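Local coordinates for protein aryl acylamidase (bacterium CSBL00001, PDB 4YJ6) that probably hydrolyses aryl acylamides, splitting the amide bond between an acyl group and an aromatic amine, as a member of the amidase signature enzyme family, at residues S33-I38 with L126-T131; P43-V48 with V171-V176; L275-F280 with G457-G462; K292-F297 with L394-T399. All blocks are in the same frame, centred on the assembly; numbering follows the deposited sequence.

Interaction 1 of 4, residues S33-I38 with L126-T131; sequences STIDLI and LLLGQT
The side chains of 33-38 and 126-131 that meet, Leu-128 with Thr-34, Ile-35 and Ile-38, include no flat group. The touching groups are all branched aliphatic ones. The contact is alpha/beta layer packing: helix 27-45 lies against strand 126-131, the middle strand of a small mixed sheet. The short axes approach to 10.6 Å and run nearly parallel, at 19°. The nearest CA atoms, those of Ile-35 and Leu-128, are 8.1 Å apart.

A single methyl, CD2 of Leu-128, carries the contact from the strand side. The leucine side chain slants across all three helix side chains. The first torsion of Leu-128 (chi1 -97°) is well away from a staggered value, which suggests some strain. Thr-34 meets this methyl with its own methyl and not with its hydroxyl. CG2 stands opposite the backbone N across the CA-CB bond, while OG1 turns back to bond to Val-30 O in the preceding turn. The polar end of Thr-34 is thus satisfied within the helix. Ile-35 offers the middle of its longer branch, CG1, at 4.0 Å from CD2 of Leu-128. Ile-38, one turn on from Thr-34, reaches over with its terminal CD1.

Tyr-53 of helix 53-69 also touches both isoleucines. The backbone of Leu-128 is hydrogen-bonded to the backbones of Ala-52 and Thr-81, which ties it into the sheet. The tightest approach is methyl to methyl: Thr-34 CG2 lies 3.5 Å from Leu-128 CD2.

Interaction 2 of 4, residues P43-V48 with V171-V176; sequences PGLNAV and VADGIV
Leu-45 and Asp-173 face each other where two helices finish, with their CA atoms 8.8 Å apart and a residue of positive phi following each. After Leu-45 that residue is Asn-46 (phi 58°). After Asp-173 it is Gly-174, which closes helix 165-172 with a Schellman motif. One bond of this turn runs from Gly-174 N to Val-171 O, at 3.1 Å.

The side-chain contact centres on one methyl, CD1 of Leu-45. It rests over Asp-173 and Ile-175, which lie side by side. Leu-45 and Asp-173 meet at a slant, and the methyl stands well out of the carboxylate plane. It lies 3.5 Å from OD2 and 3.7 Å from CB of Asp-173. The methyl therefore covers both the aliphatic root and one oxygen of the aspartate. The first torsion of Asp-173 (chi1 -157°) sets CG across from the backbone N. Ile-175 adds the end of its longer branch: its CD1 is 4.0 Å from CD1 of Leu-45.

The carboxylate is buried, but it has charged partners. OD2 of Asp-173 makes salt bridges to Arg-41 and Arg-493. These two positive groups would be expected to favour the ionised form of the acid. The apolar cover from Leu-45 would probably strengthen such electrostatic pairing by keeping water away.

Arg-41 belongs to helix 27-45, as does Leu-45, whereas Arg-493 comes from near the C terminus. Ile-175 also packs on Ile-38 of helix 27-45 and on Leu-170 of helix 165-172. The contact thus joins the C-terminal ends of these two helices, and Val-48 and Val-176 lead from it toward Leu-82 of strand 80-84.

Interaction 3 of 4, residues L275-F280 with G457-G462; sequences LNYGVF and GMLIIG
The loop after strand 270-273 contains an Asx turn, and from it Tyr-277 meets Leu-459 and Ile-461 of strand 454-462. This strand belongs to the large mixed sheet of the amidase fold. In the turn, Gly-278 N donates to Asn-276 OD1 over 2.8 Å, with a bent N-H...O angle of 144°. The donor sits above the carbonyl plane of the amide. Asn-276 O binds Val-279 N and Phe-280 N, which folds the loop further. Tyr-277 itself has positive phi (52°).

From this tight loop the tyrosine side chain, with CG opposite its carbonyl carbon (chi1 -59°), extends to the sheet and touches it mainly with its phenol oxygen. Tyr-277 OH lies 3.5 Å from Leu-459 CD2 and 3.6 Å from Ile-461 CD1. The leucine side chain crosses the tyrosine at about a right angle. The isoleucine comes from the opposite direction and sets its terminal methyl at the ring edge, near the ring plane. That methyl, CD1 of Ile-461, is 4.2 Å from CE1 of Tyr-277. These are van der Waals contacts of an oxygen and a ring edge with methyl groups.

Leu-459 and Ile-461 are two residues apart on the strand and so share the face turned to the loop. Met-458, a selenomethionine, instead packs on helix 284-299. The tyrosine also rests on Ala-397 of the adjoining strand 394-398 and on Met-432 of a loop.

Interaction 4 of 4, residues K292-F297 with L394-T399; sequences KAARVF and LLLAPT
Leu-396 projects from strand 394-398 toward helix 284-299, and its forked end meets Ala-294 and Phe-297. The main pair, Leu-396 and Phe-297, meets at a slant. The leucine methyl CD1 approaches the CD2-CE2 bond of the ring obliquely. Its distance to Phe-297 CD2 is 3.6 Å and to Phe-297 CE2 3.8 Å. The second methyl also takes part: CD2 of Leu-396 is 4.0 Å from CE2 of Phe-297.

Ala-294 sits three residues before Phe-297, about one helical turn away. Its CB lies 3.9 Å from Leu-396 CD1, so this methyl sits in the corner formed by the alanine and the ring. The small alanine is consistent with a close approach: the CA atoms of Ala-294 and Leu-396 are 7.2 Å apart. In Leu-396 the first torsion (chi1 -54°) puts CG opposite the carbonyl carbon and carries the methyls up to the helix.

This is helix-on-sheet packing in an alpha/beta fold. Ile-271 of strand 270-273 touches both Phe-297 and Leu-396. Met-458 of strand 454-462 also packs on Phe-297, and Ile-460 of that strand packs on Leu-396.

All the groups that touch are hydrocarbon and buried. Dispersion and the exclusion of water hold them, and the fit depends on shape, with no directional bond between helix and strand.

Overall arrangement
From the N terminus, helix 27-45 enters interaction 1 first and interaction 2 at its end. Interaction 1 closes at strand 126-131 and interaction 2 at 171-176, so their loops cross. They touch each other, for example through Ile-38 and Ile-175, and tie one helix to the small sheet and to the end of helix 165-172. Later in the chain, interaction 3 opens at 275-280 and closes at 457-462. Interaction 4, from 292-297 to 394-399, falls wholly within that span. Neighbouring strands 394-398 and 454-462 join these two on the large sheet. The two pairs lie apart, with centres about 28 to 34 Å from one another.

Interaction 1 of 4, residues S33-I38 with L126-T131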
loop_
_atom_site.group_PDB
_atom_site.type_symbol
_atom_site.label_atom_id
_atom_site.label_comp_id
_atom_site.label_asym_id
_atom_site.label_seq_id
_atom_site.Cartn_x
_atom_site.Cartn_y
_atom_site.Cartn_z
ATOM N N SER A 33 -0.050 15.129 -20.568
ATOM C CA SER A 33 -1.120 14.162 -20.786
ATOM C C SER A 33 -1.575 13.527 -19.477
ATOM O O SER A 33 -2.753 13.190 -19.332
ATOM C CB SER A 33 -0.672 13.073 -21.748
ATOM O OG SER A 33 -0.425 13.607 -23.042
ATOM N N THR A 34 -0.656 13.366 -18.532
ATOM C CA THR A 34 -1.028 12.809 -17.224
ATOM C C THR A 34 -1.831 13.859 -16.462
ATOM O O THR A 34 -2.807 13.557 -15.793
ATOM C CB THR A 34 0.207 12.386 -16.401
ATOM O OG1 THR A 34 0.909 11.367 -17.120
ATOM C CG2 THR A 34 -0.215 11.795 -15.031
ATOM N N ILE A 35 -1.422 15.113 -16.594
ATOM C CA ILE A 35 -2.125 16.207 -15.944
ATOM C C ILE A 35 -3.558 16.242 -16.485
ATOM O O ILE A 35 -4.511 16.404 -15.730
ATOM C CB ILE A 35 -1.395 17.549 -16.183
ATOM C CG1 ILE A 35 -0.141 17.619 -15.309
ATOM C CG2 ILE A 35 -2.304 18.765 -15.877
ATOM C CD1 ILE A 35 0.841 18.812 -15.666
ATOM N N ASP A 36 -3.701 16.071 -17.791
ATOM C CA ASP A 36 -5.026 16.084 -18.389
ATOM C C ASP A 36 -5.901 15.002 -17.757
ATOM O O ASP A 36 -7.078 15.251 -17.437
ATOM C CB ASP A 36 -4.965 15.836 -19.892
ATOM C CG ASP A 36 -4.357 16.994 -20.665
ATOM O OD1 ASP A 36 -4.307 18.124 -20.124
ATOM O OD2 ASP A 36 -3.936 16.738 -21.822
ATOM N N LEU A 37 -5.335 13.802 -17.579
ATOM C CA LEU A 37 -6.093 12.691 -16.977
ATOM C C LEU A 37 -6.473 12.997 -15.526
ATOM O O LEU A 37 -7.581 12.693 -15.102
ATOM C CB LEU A 37 -5.287 11.377 -17.024
ATOM C CG LEU A 37 -5.138 10.756 -18.401
ATOM C CD1 LEU A 37 -4.196 9.574 -18.336
ATOM C CD2 LEU A 37 -6.506 10.303 -18.948
ATOM N N ILE A 38 -5.551 13.580 -14.760
ATOM C CA ILE A 38 -5.868 13.928 -13.393
ATOM C C ILE A 38 -6.986 14.959 -13.390
ATOM O O ILE A 38 -7.946 14.837 -12.644
ATOM C CB ILE A 38 -4.637 14.496 -12.633
ATOM C CG1 ILE A 38 -3.577 13.385 -12.433
ATOM C CG2 ILE A 38 -5.086 15.105 -11.322
ATOM C CD1 ILE A 38 -2.182 13.909 -11.907
ATOM N N LEU A 126 8.853 10.642 -12.853
ATOM C CA LEU A 126 8.415 12.042 -12.686
ATOM C C LEU A 126 7.291 12.106 -11.650
ATOM O O LEU A 126 6.222 11.521 -11.855
ATOM C CB LEU A 126 7.909 12.562 -14.040
ATOM C CG LEU A 126 9.057 12.606 -15.063
ATOM C CD1 LEU A 126 8.518 12.780 -16.507
ATOM C CD2 LEU A 126 10.050 13.728 -14.686
ATOM N N LEU A 127 7.534 12.812 -10.553
ATOM C CA LEU A 127 6.561 12.926 -9.467
ATOM C C LEU A 127 5.587 14.060 -9.728
ATOM O O LEU A 127 5.986 15.237 -9.826
ATOM C CB LEU A 127 7.262 13.190 -8.137
ATOM C CG LEU A 127 8.291 12.162 -7.700
ATOM C CD1 LEU A 127 9.050 12.670 -6.439
ATOM C CD2 LEU A 127 7.573 10.898 -7.435
ATOM N N LEU A 128 4.312 13.728 -9.804
ATOM C CA LEU A 128 3.289 14.716 -10.167
ATOM C C LEU A 128 2.569 15.312 -8.956
ATOM O O LEU A 128 1.813 16.271 -9.108
ATOM C CB LEU A 128 2.241 14.116 -11.142
ATOM C CG LEU A 128 2.646 14.524 -12.580
ATOM C CD1 LEU A 128 3.794 13.645 -13.045
ATOM C CD2 LEU A 128 1.504 14.463 -13.544
ATOM N N GLY A 129 2.782 14.757 -7.763
ATOM C CA GLY A 129 2.043 15.212 -6.584
ATOM C C GLY A 129 1.878 14.138 -5.519
ATOM O O GLY A 129 2.657 13.184 -5.495
ATOM N N GLN A 130 0.875 14.306 -4.648
ATOM C CA GLN A 130 0.639 13.384 -3.519
ATOM C C GLN A 130 -0.786 12.885 -3.521
ATOM O O GLN A 130 -1.691 13.585 -3.989
ATOM C CB GLN A 130 0.849 14.098 -2.189
ATOM C CG GLN A 130 2.249 14.685 -2.016
ATOM C CD GLN A 130 2.366 15.468 -0.726
ATOM O OE1 GLN A 130 1.396 16.106 -0.296
ATOM N NE2 GLN A 130 3.553 15.465 -0.119
ATOM N N THR A 131 -0.984 11.701 -2.941
ATOM C CA THR A 131 -2.281 11.064 -2.865
ATOM C C THR A 131 -2.844 11.018 -1.444
ATOM O O THR A 131 -2.103 11.043 -0.460
ATOM C CB THR A 131 -2.192 9.604 -3.403
ATOM O OG1 THR A 131 -1.141 8.924 -2.705
ATOM C CG2 THR A 131 -1.865 9.611 -4.904
#

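Interaction 2 of 4, residues P43-V48 with V171-V176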
loop_
_atom_site.group_PDB
_atom_site.type_symbol
_atom_site.label_atom_id
_atom_site.label_comp_id
_atom_site.label_asym_id
_atom_site.label_seq_id
_atom_site.Cartn_x
_atom_site.Cartn_y
_atom_site.Cartn_z
ATOM N N PRO A 43 -11.583 14.457 -10.355
ATOM C CA PRO A 43 -12.670 15.096 -9.595
ATOM C C PRO A 43 -13.619 14.114 -8.919
ATOM O O PRO A 43 -13.980 14.362 -7.773
ATOM C CB PRO A 43 -13.412 15.919 -10.663
ATOM C CG PRO A 43 -12.290 16.364 -11.574
ATOM C CD PRO A 43 -11.361 15.127 -11.657
ATOM N N GLY A 44 -13.999 13.024 -9.577
ATOM C CA GLY A 44 -14.864 12.045 -8.941
ATOM C C GLY A 44 -14.142 11.184 -7.908
ATOM O O GLY A 44 -14.693 10.874 -6.845
ATOM N N LEU A 45 -12.915 10.795 -8.222
ATOM C CA LEU A 45 -12.144 9.920 -7.339
ATOM C C LEU A 45 -11.640 10.605 -6.075
ATOM O O LEU A 45 -11.569 9.967 -5.042
ATOM C CB LEU A 45 -10.921 9.351 -8.067
ATOM C CG LEU A 45 -11.153 8.589 -9.356
ATOM C CD1 LEU A 45 -9.761 8.224 -9.868
ATOM C CD2 LEU A 45 -12.093 7.360 -9.166
ATOM N N ASN A 46 -11.230 11.870 -6.160
ATOM C CA ASN A 46 -10.707 12.615 -5.022
ATOM C C ASN A 46 -9.496 11.891 -4.443
ATOM O O ASN A 46 -9.384 11.721 -3.229
ATOM C CB ASN A 46 -11.795 12.839 -3.953
ATOM C CG ASN A 46 -11.399 13.837 -2.868
ATOM O OD1 ASN A 46 -10.792 14.892 -3.131
ATOM N ND2 ASN A 46 -11.773 13.526 -1.622
ATOM N N ALA A 47 -8.592 11.502 -5.336
ATOM C CA ALA A 47 -7.378 10.775 -4.951
ATOM C C ALA A 47 -6.185 11.715 -4.741
ATOM O O ALA A 47 -5.315 11.438 -3.941
ATOM C CB ALA A 47 -7.046 9.718 -6.034
ATOM N N VAL A 48 -6.146 12.829 -5.466
ATOM C CA VAL A 48 -4.986 13.731 -5.414
ATOM C C VAL A 48 -5.198 14.818 -4.374
ATOM O O VAL A 48 -6.254 15.448 -4.343
ATOM C CB VAL A 48 -4.723 14.334 -6.823
ATOM C CG1 VAL A 48 -3.580 15.372 -6.782
ATOM C CG2 VAL A 48 -4.432 13.229 -7.822
ATOM N N VAL A 171 -4.130 4.329 -9.821
ATOM C CA VAL A 171 -3.645 3.212 -10.608
ATOM C C VAL A 171 -4.821 2.411 -11.187
ATOM O O VAL A 171 -4.768 2.009 -12.341
ATOM C CB VAL A 171 -2.717 2.305 -9.750
ATOM C CG1 VAL A 171 -2.317 1.006 -10.507
ATOM C CG2 VAL A 171 -1.466 3.152 -9.351
ATOM N N ALA A 172 -5.861 2.194 -10.381
ATOM C CA ALA A 172 -7.005 1.409 -10.834
ATOM C C ALA A 172 -7.789 2.123 -11.929
ATOM O O ALA A 172 -8.463 1.458 -12.738
ATOM C CB ALA A 172 -7.930 1.061 -9.654
ATOM N N ASP A 173 -7.671 3.443 -11.969
ATOM C CA ASP A 173 -8.407 4.249 -12.957
ATOM C C ASP A 173 -7.528 4.524 -14.174
ATOM O O ASP A 173 -7.941 5.249 -15.088
ATOM C CB ASP A 173 -8.896 5.557 -12.328
ATOM C CG ASP A 173 -10.091 6.168 -13.073
ATOM O OD1 ASP A 173 -10.985 5.408 -13.466
ATOM O OD2 ASP A 173 -10.126 7.404 -13.260
ATOM N N GLY A 174 -6.321 3.950 -14.207
ATOM C CA GLY A 174 -5.487 4.029 -15.392
ATOM C C GLY A 174 -4.639 5.307 -15.497
ATOM O O GLY A 174 -3.971 5.510 -16.512
ATOM N N ILE A 175 -4.648 6.134 -14.448
ATOM C CA ILE A 175 -4.134 7.505 -14.545
ATOM C C ILE A 175 -2.612 7.541 -14.464
ATOM O O ILE A 175 -1.987 8.321 -15.166
ATOM C CB ILE A 175 -4.768 8.393 -13.482
ATOM C CG1 ILE A 175 -6.268 8.554 -13.793
ATOM C CG2 ILE A 175 -4.121 9.832 -13.448
ATOM C CD1 ILE A 175 -7.076 9.124 -12.661
ATOM N N VAL A 176 -2.021 6.721 -13.597
ATOM C CA VAL A 176 -0.591 6.474 -13.620
ATOM C C VAL A 176 -0.391 4.957 -13.478
ATOM O O VAL A 176 -1.277 4.278 -12.939
ATOM C CB VAL A 176 0.172 7.169 -12.473
ATOM C CG1 VAL A 176 0.284 8.725 -12.722
ATOM C CG2 VAL A 176 -0.477 6.846 -11.119
#

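Interaction 3 of 4, residues L275-F280 with G457-G462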
loop_
_atom_site.group_PDB
_atom_site.type_symbol
_atom_site.label_atom_id
_atom_site.label_comp_id
_atom_site.label_asym_id
_atom_site.label_seq_id
_atom_site.Cartn_x
_atom_site.Cartn_y
_atom_site.Cartn_z
ATOM N N LEU A 275 -8.433 -19.707 4.665
ATOM C CA LEU A 275 -9.465 -18.751 4.283
ATOM C C LEU A 275 -9.743 -17.686 5.340
ATOM O O LEU A 275 -10.491 -16.757 5.088
ATOM C CB LEU A 275 -10.759 -19.497 3.891
ATOM C CG LEU A 275 -10.508 -20.503 2.759
ATOM C CD1 LEU A 275 -11.792 -21.300 2.481
ATOM C CD2 LEU A 275 -9.994 -19.824 1.474
ATOM N N ASN A 276 -9.143 -17.798 6.528
ATOM C CA ASN A 276 -9.412 -16.842 7.584
ATOM C C ASN A 276 -8.358 -16.846 8.680
ATOM O O ASN A 276 -8.569 -16.252 9.741
ATOM C CB ASN A 276 -10.790 -17.157 8.217
ATOM C CG ASN A 276 -10.876 -18.572 8.755
ATOM O OD1 ASN A 276 -9.885 -19.311 8.839
ATOM N ND2 ASN A 276 -12.118 -18.996 9.062
ATOM N N TYR A 277 -7.194 -17.451 8.392
ATOM C CA TYR A 277 -6.113 -17.608 9.372
ATOM C C TYR A 277 -6.592 -18.237 10.667
ATOM O O TYR A 277 -5.943 -18.098 11.713
ATOM C CB TYR A 277 -5.439 -16.253 9.686
ATOM C CG TYR A 277 -4.825 -15.522 8.505
ATOM C CD1 TYR A 277 -3.490 -15.760 8.117
ATOM C CD2 TYR A 277 -5.524 -14.568 7.819
ATOM C CE1 TYR A 277 -2.886 -15.045 7.056
ATOM C CE2 TYR A 277 -4.917 -13.820 6.758
ATOM C CZ TYR A 277 -3.600 -14.077 6.377
ATOM O OH TYR A 277 -3.026 -13.343 5.331
ATOM N N GLY A 278 -7.705 -18.974 10.580
ATOM C CA GLY A 278 -8.266 -19.660 11.733
ATOM C C GLY A 278 -8.902 -18.786 12.792
ATOM O O GLY A 278 -9.432 -19.314 13.778
ATOM N N VAL A 279 -8.830 -17.463 12.640
ATOM C CA VAL A 279 -9.292 -16.562 13.696
ATOM C C VAL A 279 -10.189 -15.412 13.226
ATOM O O VAL A 279 -10.831 -14.800 14.066
ATOM C CB VAL A 279 -8.117 -15.911 14.486
ATOM C CG1 VAL A 279 -7.323 -16.983 15.224
ATOM C CG2 VAL A 279 -7.191 -15.161 13.542
ATOM N N PHE A 280 -10.228 -15.097 11.923
ATOM C CA PHE A 280 -11.061 -13.954 11.474
ATOM C C PHE A 280 -12.408 -14.405 10.924
ATOM O O PHE A 280 -12.496 -15.453 10.289
ATOM C CB PHE A 280 -10.407 -13.187 10.323
ATOM C CG PHE A 280 -9.103 -12.507 10.681
ATOM C CD1 PHE A 280 -7.889 -13.176 10.495
ATOM C CD2 PHE A 280 -9.096 -11.216 11.191
ATOM C CE1 PHE A 280 -6.684 -12.555 10.803
ATOM C CE2 PHE A 280 -7.893 -10.571 11.521
ATOM C CZ PHE A 280 -6.686 -11.240 11.308
ATOM N N GLY A 457 -9.211 -9.209 -3.243
ATOM C CA GLY A 457 -7.860 -9.686 -3.429
ATOM C C GLY A 457 -7.486 -10.963 -2.702
ATOM O O GLY A 457 -8.079 -11.333 -1.674
HETATM N N MSE A 458 -6.491 -11.649 -3.258
HETATM C CA MSE A 458 -5.854 -12.756 -2.553
HETATM C C MSE A 458 -4.432 -12.373 -2.158
HETATM O O MSE A 458 -3.712 -11.776 -2.951
HETATM C CB MSE A 458 -5.782 -13.968 -3.464
HETATM C CG MSE A 458 -4.838 -14.990 -2.914
HETATM SE SE MSE A 458 -5.082 -16.596 -4.002
HETATM C CE MSE A 458 -4.129 -16.019 -5.541
ATOM N N LEU A 459 -4.048 -12.674 -0.916
ATOM C CA LEU A 459 -2.694 -12.345 -0.457
ATOM C C LEU A 459 -1.799 -13.547 -0.669
ATOM O O LEU A 459 -2.150 -14.670 -0.308
ATOM C CB LEU A 459 -2.725 -12.010 1.035
ATOM C CG LEU A 459 -1.424 -11.338 1.526
ATOM C CD1 LEU A 459 -1.331 -9.935 0.879
ATOM C CD2 LEU A 459 -1.433 -11.208 3.051
ATOM N N ILE A 460 -0.654 -13.311 -1.299
ATOM C CA ILE A 460 0.381 -14.312 -1.420
ATOM C C ILE A 460 1.504 -13.932 -0.469
ATOM O O ILE A 460 2.076 -12.841 -0.596
ATOM C CB ILE A 460 0.929 -14.309 -2.865
ATOM C CG1 ILE A 460 -0.208 -14.599 -3.864
ATOM C CG2 ILE A 460 2.138 -15.286 -3.026
ATOM C CD1 ILE A 460 0.242 -14.607 -5.352
ATOM N N ILE A 461 1.814 -14.810 0.484
ATOM C CA ILE A 461 2.859 -14.520 1.465
ATOM C C ILE A 461 4.061 -15.437 1.230
ATOM O O ILE A 461 3.884 -16.666 1.051
ATOM C CB ILE A 461 2.323 -14.754 2.912
ATOM C CG1 ILE A 461 1.009 -13.981 3.150
ATOM C CG2 ILE A 461 3.412 -14.362 3.954
ATOM C CD1 ILE A 461 0.382 -14.218 4.598
ATOM N N GLY A 462 5.279 -14.871 1.238
ATOM C CA GLY A 462 6.475 -15.695 1.171
ATOM C C GLY A 462 7.178 -15.794 2.499
ATOM O O GLY A 462 6.843 -15.088 3.457
#

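Interaction 4 of 4, residues K292-F297 with L394-T399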
loop_
_atom_site.group_PDB
_atom_site.type_symbol
_atom_site.label_atom_id
_atom_site.label_comp_id
_atom_site.label_asym_id
_atom_site.label_seq_id
_atom_site.Cartn_x
_atom_site.Cartn_y
_atom_site.Cartn_z
ATOM N N LYS A 292 -11.317 -20.779 -5.009
ATOM C CA LYS A 292 -11.231 -20.952 -6.450
ATOM C C LYS A 292 -9.868 -20.490 -6.947
ATOM O O LYS A 292 -9.199 -21.177 -7.717
ATOM C CB LYS A 292 -12.323 -20.110 -7.102
ATOM C CG LYS A 292 -12.577 -20.403 -8.564
ATOM C CD LYS A 292 -13.907 -19.763 -8.998
ATOM C CE LYS A 292 -14.537 -20.486 -10.184
ATOM N NZ LYS A 292 -15.964 -20.035 -10.368
ATOM N N ALA A 293 -9.441 -19.317 -6.485
ATOM C CA ALA A 293 -8.175 -18.754 -6.946
ATOM C C ALA A 293 -7.011 -19.659 -6.614
ATOM O O ALA A 293 -6.103 -19.811 -7.398
ATOM C CB ALA A 293 -7.954 -17.363 -6.339
ATOM N N ALA A 294 -7.049 -20.288 -5.444
ATOM C CA ALA A 294 -5.966 -21.159 -5.029
ATOM C C ALA A 294 -5.787 -22.323 -5.991
ATOM O O ALA A 294 -4.682 -22.816 -6.199
ATOM C CB ALA A 294 -6.230 -21.700 -3.610
ATOM N N ARG A 295 -6.879 -22.759 -6.598
ATOM C CA ARG A 295 -6.825 -23.898 -7.497
ATOM C C ARG A 295 -6.135 -23.554 -8.794
ATOM O O ARG A 295 -5.688 -24.447 -9.514
ATOM C CB ARG A 295 -8.228 -24.441 -7.743
ATOM C CG ARG A 295 -8.690 -25.265 -6.520
ATOM C CD ARG A 295 -10.139 -25.544 -6.547
ATOM N NE ARG A 295 -10.459 -26.629 -5.616
ATOM C CZ ARG A 295 -10.780 -26.471 -4.337
ATOM N NH1 ARG A 295 -10.826 -25.258 -3.786
ATOM N NH2 ARG A 295 -11.079 -27.563 -3.608
ATOM N N VAL A 296 -5.998 -22.262 -9.078
ATOM C CA VAL A 296 -5.238 -21.863 -10.263
ATOM C C VAL A 296 -3.826 -22.413 -10.142
ATOM O O VAL A 296 -3.235 -22.867 -11.124
ATOM C CB VAL A 296 -5.243 -20.337 -10.445
ATOM C CG1 VAL A 296 -4.249 -19.901 -11.586
ATOM C CG2 VAL A 296 -6.676 -19.847 -10.723
ATOM N N PHE A 297 -3.287 -22.412 -8.924
ATOM C CA PHE A 297 -1.917 -22.864 -8.734
ATOM C C PHE A 297 -1.756 -24.377 -8.908
ATOM O O PHE A 297 -0.714 -24.831 -9.355
ATOM C CB PHE A 297 -1.428 -22.461 -7.360
ATOM C CG PHE A 297 -1.235 -20.972 -7.227
ATOM C CD1 PHE A 297 -0.206 -20.339 -7.894
ATOM C CD2 PHE A 297 -2.088 -20.211 -6.452
ATOM C CE1 PHE A 297 -0.033 -18.933 -7.776
ATOM C CE2 PHE A 297 -1.908 -18.816 -6.339
ATOM C CZ PHE A 297 -0.878 -18.199 -6.999
ATOM N N LEU A 394 4.893 -21.112 0.229
ATOM C CA LEU A 394 4.037 -19.943 0.066
ATOM C C LEU A 394 2.812 -20.155 0.919
ATOM O O LEU A 394 2.458 -21.295 1.183
ATOM C CB LEU A 394 3.562 -19.793 -1.383
ATOM C CG LEU A 394 4.576 -19.376 -2.443
ATOM C CD1 LEU A 394 3.985 -19.678 -3.839
ATOM C CD2 LEU A 394 4.981 -17.878 -2.327
ATOM N N LEU A 395 2.163 -19.064 1.317
ATOM C CA LEU A 395 0.884 -19.149 2.013
ATOM C C LEU A 395 -0.084 -18.236 1.279
ATOM O O LEU A 395 0.258 -17.094 0.964
ATOM C CB LEU A 395 1.031 -18.690 3.457
ATOM C CG LEU A 395 -0.237 -18.567 4.296
ATOM C CD1 LEU A 395 -0.903 -19.923 4.376
ATOM C CD2 LEU A 395 0.136 -18.029 5.683
ATOM N N LEU A 396 -1.273 -18.741 0.992
ATOM C CA LEU A 396 -2.338 -17.952 0.363
ATOM C C LEU A 396 -3.440 -17.686 1.370
ATOM O O LEU A 396 -3.781 -18.559 2.165
ATOM C CB LEU A 396 -2.964 -18.715 -0.810
ATOM C CG LEU A 396 -1.993 -19.207 -1.861
ATOM C CD1 LEU A 396 -2.759 -20.050 -2.891
ATOM C CD2 LEU A 396 -1.305 -17.992 -2.498
ATOM N N ALA A 397 -4.052 -16.518 1.271
ATOM C CA ALA A 397 -5.187 -16.149 2.126
ATOM C C ALA A 397 -5.952 -15.065 1.396
ATOM O O ALA A 397 -5.436 -14.502 0.448
ATOM C CB ALA A 397 -4.677 -15.636 3.517
ATOM N N PRO A 398 -7.193 -14.763 1.811
ATOM C CA PRO A 398 -7.817 -13.555 1.270
ATOM C C PRO A 398 -7.054 -12.357 1.819
ATOM O O PRO A 398 -6.633 -12.386 2.973
ATOM C CB PRO A 398 -9.250 -13.560 1.858
ATOM C CG PRO A 398 -9.428 -14.973 2.489
ATOM C CD PRO A 398 -8.007 -15.400 2.866
ATOM N N THR A 399 -6.894 -11.302 1.032
ATOM C CA THR A 399 -6.235 -10.105 1.571
ATOM C C THR A 399 -7.046 -9.515 2.720
ATOM O O THR A 399 -6.481 -9.113 3.730
ATOM C CB THR A 399 -6.086 -9.060 0.459
ATOM O OG1 THR A 399 -5.451 -9.705 -0.645
ATOM C CG2 THR A 399 -5.262 -7.824 0.920
#